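Local coordinates for stress responsive alpha-beta protein (PDB 3BB5) that is of unknown function, but forms a dimeric ferredoxin-like fold of the stress-responsive alpha/beta-barrel family, at residues Leu24-Pro29 with Gly113-Asp118; Thr56-Gly61 with Phe77-Thr82. One frame throughout, in Å; residues are numbered along the deposited sequence. Where two conformers were deposited one is given.

Contact 1 (Leu24-Pro29 with Gly113-Asp118); sequences LVMLEP and GILVVD
Leu-24 to Leu-27 and Ile-114 to Val-117 pair as antiparallel strands of the ferredoxin-like sheet, an inner strand against an outermost strand of the chain. The axes of strands 24-27 and 114-118 approach to 4.7 Å, at 165° between their directions. Leu-24/Val-117 and Met-26/Leu-115 are hydrogen-bonded pairs, each closed by two backbone bonds; in the second, Met-26 N reaches Leu-115 O at 2.9 Å. The intervening Val-25/Val-116 and Leu-27/Ile-114 pairs are non-hydrogen-bonded, and CA-H...O contacts run beside the ladder, as from Val-25 CA to Leu-115 O.

The side chains divide between two faces. On the helix-covered face Ile-114 lies alongside both Val-25 and Leu-27, one branch for each. With its CG1 opposite the carbonyl carbon (chi1 -60°), CG1 packs on Leu-27 CD2 at 3.8 Å while CG2 meets Val-25 CG1 at 3.6 Å. Leu-27 also touches Ile-38 of helix 34-48, and Ile-114 rests on Val-104 of helix 94-105.

On the other face, Met-26 (a selenomethionine) and Leu-115 stand side by side, CB to CB at 4.1 Å. The Met-26 chain then bends at chi2 and chi3, which carries its selenium away from the strand of Leu-115. The second subunit packs against this face: its Val-117 meets Met-26, and its Leu-24 meets Leu-24, consistent with the dimeric alpha-beta barrel of this family, in which the sheets of two subunits pack face to face.

Beyond the paired strands, Glu-28 CB sits against Gly-113 O, and the Glu-28 carboxylate forms a salt bridge to Arg-72. A fifth backbone bond ends the ladder: Glu-28 N approaches Gly-113 O at 2.9 Å, nearly in line with the carbonyl bond, although the N-H...O angle is only 135°.

Contact 2 (Thr56-Gly61 with Phe77-Thr82); sequences TEFRHG and FLCTFT
The Phe-58 ring has Cys-79 SG at its edge and in its plane, 3.6 Å from CD1, with Phe-77 CD2 near the same plane beside CE1. The sulfur lies 86° off the ring normal, so this is an edge sulfur-aromatic contact. The Phe-77 ring crosses that of Phe-58 obliquely, planes at 55° and centroids 5.7 Å apart, a geometry that is neither a stack nor a T-shape. Over one face of the Arg-59 guanidinium, a further flat group, lies Glu-57 CD, offset toward the rim.

The first torsion of Phe-58 brings its ring toward strand 77-81: CG is trans to the backbone N (chi1 175°), and CE1 comes within 3.5 Å of Phe-77 CD2. An alanine in place of Phe-58 is likely to open a gap beside Cys-79 SG and Phe-77, and to deprive Leu-45 of helix 34-48 of a packing partner.

The backbones form an antiparallel ladder. Arg-59 and Leu-78 make a hydrogen-bonded pair, with Leu-78 N to Arg-59 O at 2.9 Å, while Phe-58/Cys-79 and His-60/Phe-77 are non-hydrogen-bonded. Near one end Thr-80 O takes two donors from Thr-56: N at 2.9 Å, nearly end-on to the carbonyl, and OG1 at 3.2 Å, from above the carbonyl plane.

Glu-57 OE2 is bonded to Tyr-22 OH of the second subunit, and His-60 is hydrogen-bonded at both ring nitrogens, ND1 with Tyr-75 OH and NE2 with Asp-46 OD2. The helix side is mostly aromatic and sulfur packing, with His-60 as its polar member, while on the dimer side the charged Glu-57 and Arg-59 share the face with Leu-78. There Arg-59 NH2 and Glu-57 OE1 form a long ion pair, 4.0 Å apart; the oxygen lies well out of the guanidinium plane, so any attraction is probably of charge alone.

In the fold
Contacts 1 and 2 belong to one four-stranded antiparallel sheet and meet where strand 21-27 adjoins strand 75-81: Val-25 O lies 2.8 Å from Phe-77 N, a probable hydrogen bond, and Leu-24 CB packs on Leu-78 CD1. Along the chain contact 2 is nested inside the loop closed by contact 1. Eight of the ten touching residues of contact 1 are buried, and its cross-strand side-chain packing is aliphatic; contact 2 is only partly buried and adds aromatic rings, a sulfur and threonine hydroxyls. Each joins one outermost strand of the chain to an inner neighbour, and both use helix 34-48 and the second subunit on their two faces.

Contact 1 (Leu24-Pro29 with Gly113-Asp118)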
loop_
_atom_site.group_PDB
_atom_site.type_symbol
_atom_site.label_atom_id
_atom_site.label_comp_id
_atom_site.label_asym_id
_atom_site.label_seq_id
_atom_site.Cartn_x
_atom_site.Cartn_y
_atom_site.Cartn_z
ATOM N N LEU A 24 4.094 2.651 -2.222
ATOM C CA LEU A 24 3.870 2.032 -0.934
ATOM C C LEU A 24 5.086 1.211 -0.553
ATOM O O LEU A 24 5.559 0.383 -1.326
ATOM C CB LEU A 24 2.623 1.136 -0.959
ATOM C CG LEU A 24 2.464 0.124 0.216
ATOM C CD1 LEU A 24 2.137 0.804 1.597
ATOM C CD2 LEU A 24 1.403 -0.986 -0.110
ATOM N N VAL A 25 5.576 1.437 0.658
ATOM C CA VAL A 25 6.795 0.793 1.146
ATOM C C VAL A 25 6.454 0.091 2.465
ATOM O O VAL A 25 6.085 0.760 3.429
ATOM C CB VAL A 25 7.947 1.843 1.351
ATOM C CG1 VAL A 25 9.218 1.175 1.853
ATOM C CG2 VAL A 25 8.187 2.641 0.059
HETATM N N MSE A 26 6.525 -1.248 2.466
HETATM C CA MSE A 26 6.286 -2.080 3.658
HETATM C C MSE A 26 7.588 -2.646 4.226
HETATM O O MSE A 26 8.424 -3.168 3.505
HETATM C CB MSE A 26 5.311 -3.211 3.333
HETATM C CG MSE A 26 3.961 -2.739 2.758
HETATM SE SE MSE A 26 2.986 -1.526 3.937
HETATM C CE MSE A 26 2.903 -2.658 5.538
ATOM N N LEU A 27 7.763 -2.515 5.534
ATOM C CA LEU A 27 9.070 -2.719 6.148
ATOM C C LEU A 27 9.000 -3.905 7.051
ATOM O O LEU A 27 7.998 -4.096 7.690
ATOM C CB LEU A 27 9.493 -1.491 6.948
ATOM C CG LEU A 27 9.706 -0.187 6.167
ATOM C CD1 LEU A 27 9.875 0.974 7.172
ATOM C CD2 LEU A 27 10.903 -0.264 5.185
ATOM N N GLU A 28 10.088 -4.678 7.070
ATOM C CA GLU A 28 10.309 -5.852 7.923
ATOM C C GLU A 28 11.483 -5.564 8.914
ATOM O O GLU A 28 12.641 -5.894 8.627
ATOM C CB GLU A 28 10.673 -7.026 6.998
ATOM C CG GLU A 28 10.104 -8.330 7.343
ATOM C CD GLU A 28 10.651 -9.438 6.451
ATOM O OE1 GLU A 28 10.461 -9.340 5.203
ATOM O OE2 GLU A 28 11.252 -10.392 7.012
ATOM N N PRO A 29 11.198 -4.913 10.067
ATOM C CA PRO A 29 12.277 -4.567 11.016
ATOM C C PRO A 29 13.080 -5.769 11.491
ATOM O O PRO A 29 12.511 -6.849 11.658
ATOM C CB PRO A 29 11.530 -3.921 12.193
ATOM C CG PRO A 29 10.252 -3.434 11.611
ATOM C CD PRO A 29 9.879 -4.431 10.536
ATOM N N GLY A 113 14.178 -7.021 2.885
ATOM C CA GLY A 113 13.084 -6.874 3.869
ATOM C C GLY A 113 12.223 -5.646 3.660
ATOM O O GLY A 113 11.552 -5.191 4.591
ATOM N N ILE A 114 12.262 -5.111 2.440
ATOM C CA ILE A 114 11.500 -3.927 2.042
ATOM C C ILE A 114 10.760 -4.254 0.741
ATOM O O ILE A 114 11.396 -4.539 -0.275
ATOM C CB ILE A 114 12.419 -2.705 1.770
ATOM C CG1 ILE A 114 13.226 -2.338 3.031
ATOM C CG2 ILE A 114 11.570 -1.515 1.231
ATOM C CD1 ILE A 114 14.381 -1.339 2.793
ATOM N N LEU A 115 9.426 -4.245 0.835
ATOM C CA LEU A 115 8.468 -4.406 -0.279
ATOM C C LEU A 115 8.072 -3.048 -0.816
ATOM O O LEU A 115 7.627 -2.218 -0.050
ATOM C CB LEU A 115 7.187 -5.092 0.233
ATOM C CG LEU A 115 6.087 -5.294 -0.808
ATOM C CD1 LEU A 115 6.449 -6.410 -1.723
ATOM C CD2 LEU A 115 4.778 -5.580 -0.170
ATOM N N VAL A 116 8.238 -2.818 -2.115
ATOM C CA VAL A 116 7.867 -1.548 -2.698
ATOM C C VAL A 116 6.915 -1.853 -3.879
ATOM O O VAL A 116 7.238 -2.648 -4.765
ATOM C CB VAL A 116 9.095 -0.760 -3.112
ATOM C CG1 VAL A 116 8.712 0.586 -3.681
ATOM C CG2 VAL A 116 10.012 -0.606 -1.940
ATOM N N VAL A 117 5.724 -1.251 -3.812
ATOM C CA VAL A 117 4.692 -1.270 -4.853
ATOM C C VAL A 117 4.581 0.133 -5.448
ATOM O O VAL A 117 4.717 1.115 -4.745
ATOM C CB VAL A 117 3.331 -1.618 -4.229
ATOM C CG1 VAL A 117 2.220 -1.434 -5.221
ATOM C CG2 VAL A 117 3.341 -3.055 -3.641
ATOM N N ASP A 118 4.361 0.233 -6.744
ATOM C CA ASP A 118 4.172 1.545 -7.387
ATOM C C ASP A 118 2.890 1.502 -8.200
ATOM O O ASP A 118 2.905 1.142 -9.363
ATOM C CB ASP A 118 5.367 1.897 -8.279
ATOM C CG ASP A 118 6.690 2.121 -7.469
ATOM O OD1 ASP A 118 6.757 3.137 -6.727
ATOM O OD2 ASP A 118 7.645 1.286 -7.597
#

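Contact 2 (Thr56-Gly61 with Phe77-Thr82)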
loop_
_atom_site.group_PDB
_atom_site.type_symbol
_atom_site.label_atom_id
_atom_site.label_comp_id
_atom_site.label_asym_id
_atom_site.label_seq_id
_atom_site.Cartn_x
_atom_site.Cartn_y
_atom_site.Cartn_z
ATOM N N THR A 56 2.624 14.831 -3.187
ATOM C CA THR A 56 1.469 15.540 -2.709
ATOM C C THR A 56 1.016 15.111 -1.301
ATOM O O THR A 56 0.349 15.885 -0.605
ATOM C CB THR A 56 0.344 15.390 -3.719
ATOM O OG1 THR A 56 0.105 13.998 -3.928
ATOM C CG2 THR A 56 0.755 16.010 -5.030
ATOM N N GLU A 57 1.389 13.902 -0.873
ATOM C CA GLU A 57 1.017 13.396 0.436
ATOM C C GLU A 57 1.964 12.273 0.875
ATOM O O GLU A 57 2.343 11.420 0.092
ATOM C CB GLU A 57 -0.411 12.905 0.393
ATOM C CG GLU A 57 -1.036 12.635 1.755
ATOM C CD GLU A 57 -2.412 11.977 1.637
ATOM O OE1 GLU A 57 -3.393 12.693 1.274
ATOM O OE2 GLU A 57 -2.500 10.738 1.868
ATOM N N PHE A 58 2.391 12.347 2.136
ATOM C CA PHE A 58 3.269 11.383 2.761
ATOM C C PHE A 58 2.650 10.981 4.107
ATOM O O PHE A 58 2.312 11.812 4.911
ATOM C CB PHE A 58 4.688 11.932 2.933
ATOM C CG PHE A 58 5.605 10.992 3.700
ATOM C CD1 PHE A 58 6.145 9.879 3.088
ATOM C CD2 PHE A 58 5.891 11.206 5.042
ATOM C CE1 PHE A 58 6.947 8.996 3.781
ATOM C CE2 PHE A 58 6.691 10.325 5.731
ATOM C CZ PHE A 58 7.224 9.209 5.089
ATOM N N ARG A 59 2.482 9.684 4.297
ATOM C CA ARG A 59 1.816 9.102 5.445
ATOM C C ARG A 59 2.524 7.815 5.884
ATOM O O ARG A 59 3.002 7.040 5.059
ATOM C CB ARG A 59 0.377 8.738 5.068
ATOM C CG ARG A 59 -0.546 9.926 4.853
ATOM C CD ARG A 59 -0.871 10.670 6.145
ATOM N NE ARG A 59 -2.066 11.484 5.944
ATOM C CZ ARG A 59 -2.089 12.672 5.343
ATOM N NH1 ARG A 59 -0.970 13.242 4.904
ATOM N NH2 ARG A 59 -3.246 13.305 5.183
ATOM N N HIS A 60 2.582 7.587 7.188
ATOM C CA HIS A 60 3.264 6.421 7.736
ATOM C C HIS A 60 2.586 5.917 9.010
ATOM O O HIS A 60 1.985 6.696 9.753
ATOM C CB HIS A 60 4.748 6.721 7.975
ATOM C CG HIS A 60 5.007 7.861 8.908
ATOM N ND1 HIS A 60 5.101 7.699 10.273
ATOM C CD2 HIS A 60 5.239 9.176 8.669
ATOM C CE1 HIS A 60 5.361 8.870 10.836
ATOM N NE2 HIS A 60 5.432 9.785 9.886
ATOM N N GLY A 61 2.677 4.606 9.267
ATOM C CA GLY A 61 2.195 4.093 10.545
ATOM C C GLY A 61 2.310 2.598 10.718
ATOM O O GLY A 61 2.733 1.918 9.801
ATOM N N PHE A 77 4.754 2.863 4.811
ATOM C CA PHE A 77 4.418 4.224 4.418
ATOM C C PHE A 77 3.958 4.320 2.989
ATOM O O PHE A 77 4.052 3.366 2.258
ATOM C CB PHE A 77 5.540 5.219 4.760
ATOM C CG PHE A 77 6.871 4.946 4.095
ATOM C CD1 PHE A 77 7.804 4.153 4.704
ATOM C CD2 PHE A 77 7.215 5.576 2.908
ATOM C CE1 PHE A 77 9.051 3.961 4.132
ATOM C CE2 PHE A 77 8.425 5.386 2.325
ATOM C CZ PHE A 77 9.358 4.583 2.938
ATOM N N LEU A 78 3.379 5.477 2.665
ATOM C CA LEU A 78 2.775 5.789 1.372
ATOM C C LEU A 78 3.207 7.193 0.923
ATOM O O LEU A 78 3.039 8.161 1.677
ATOM C CB LEU A 78 1.248 5.758 1.452
ATOM C CG LEU A 78 0.602 5.780 0.053
ATOM C CD1 LEU A 78 0.531 4.333 -0.586
ATOM C CD2 LEU A 78 -0.770 6.457 0.054
ATOM N N CYS A 79 3.768 7.286 -0.288
ATOM C CA CYS A 79 3.914 8.554 -0.981
ATOM C C CYS A 79 3.026 8.566 -2.183
ATOM O O CYS A 79 3.019 7.623 -2.947
ATOM C CB CYS A 79 5.338 8.783 -1.474
ATOM S SG CYS A 79 6.487 8.455 -0.255
ATOM N N THR A 80 2.303 9.658 -2.349
ATOM C CA THR A 80 1.512 9.913 -3.531
ATOM C C THR A 80 2.299 10.914 -4.394
ATOM O O THR A 80 2.599 11.985 -3.920
ATOM C CB THR A 80 0.141 10.501 -3.118
ATOM O OG1 THR A 80 -0.549 9.542 -2.304
ATOM C CG2 THR A 80 -0.714 10.858 -4.331
ATOM N N PHE A 81 2.621 10.550 -5.636
ATOM C CA PHE A 81 3.311 11.428 -6.585
ATOM C C PHE A 81 2.427 11.814 -7.753
ATOM O O PHE A 81 1.578 11.043 -8.203
ATOM C CB PHE A 81 4.568 10.748 -7.131
ATOM C CG PHE A 81 5.568 10.382 -6.073
ATOM C CD1 PHE A 81 6.338 11.350 -5.481
ATOM C CD2 PHE A 81 5.729 9.064 -5.656
ATOM C CE1 PHE A 81 7.267 11.030 -4.506
ATOM C CE2 PHE A 81 6.660 8.754 -4.687
ATOM C CZ PHE A 81 7.417 9.761 -4.110
ATOM N N THR A 82 2.618 13.042 -8.213
ATOM C CA THR A 82 1.955 13.534 -9.395
ATOM C C THR A 82 2.286 12.665 -10.617
ATOM O O THR A 82 1.441 12.428 -11.459
ATOM C CB THR A 82 2.357 15.002 -9.649
ATOM O OG1 THR A 82 1.773 15.815 -8.630
ATOM C CG2 THR A 82 1.854 15.490 -11.017
#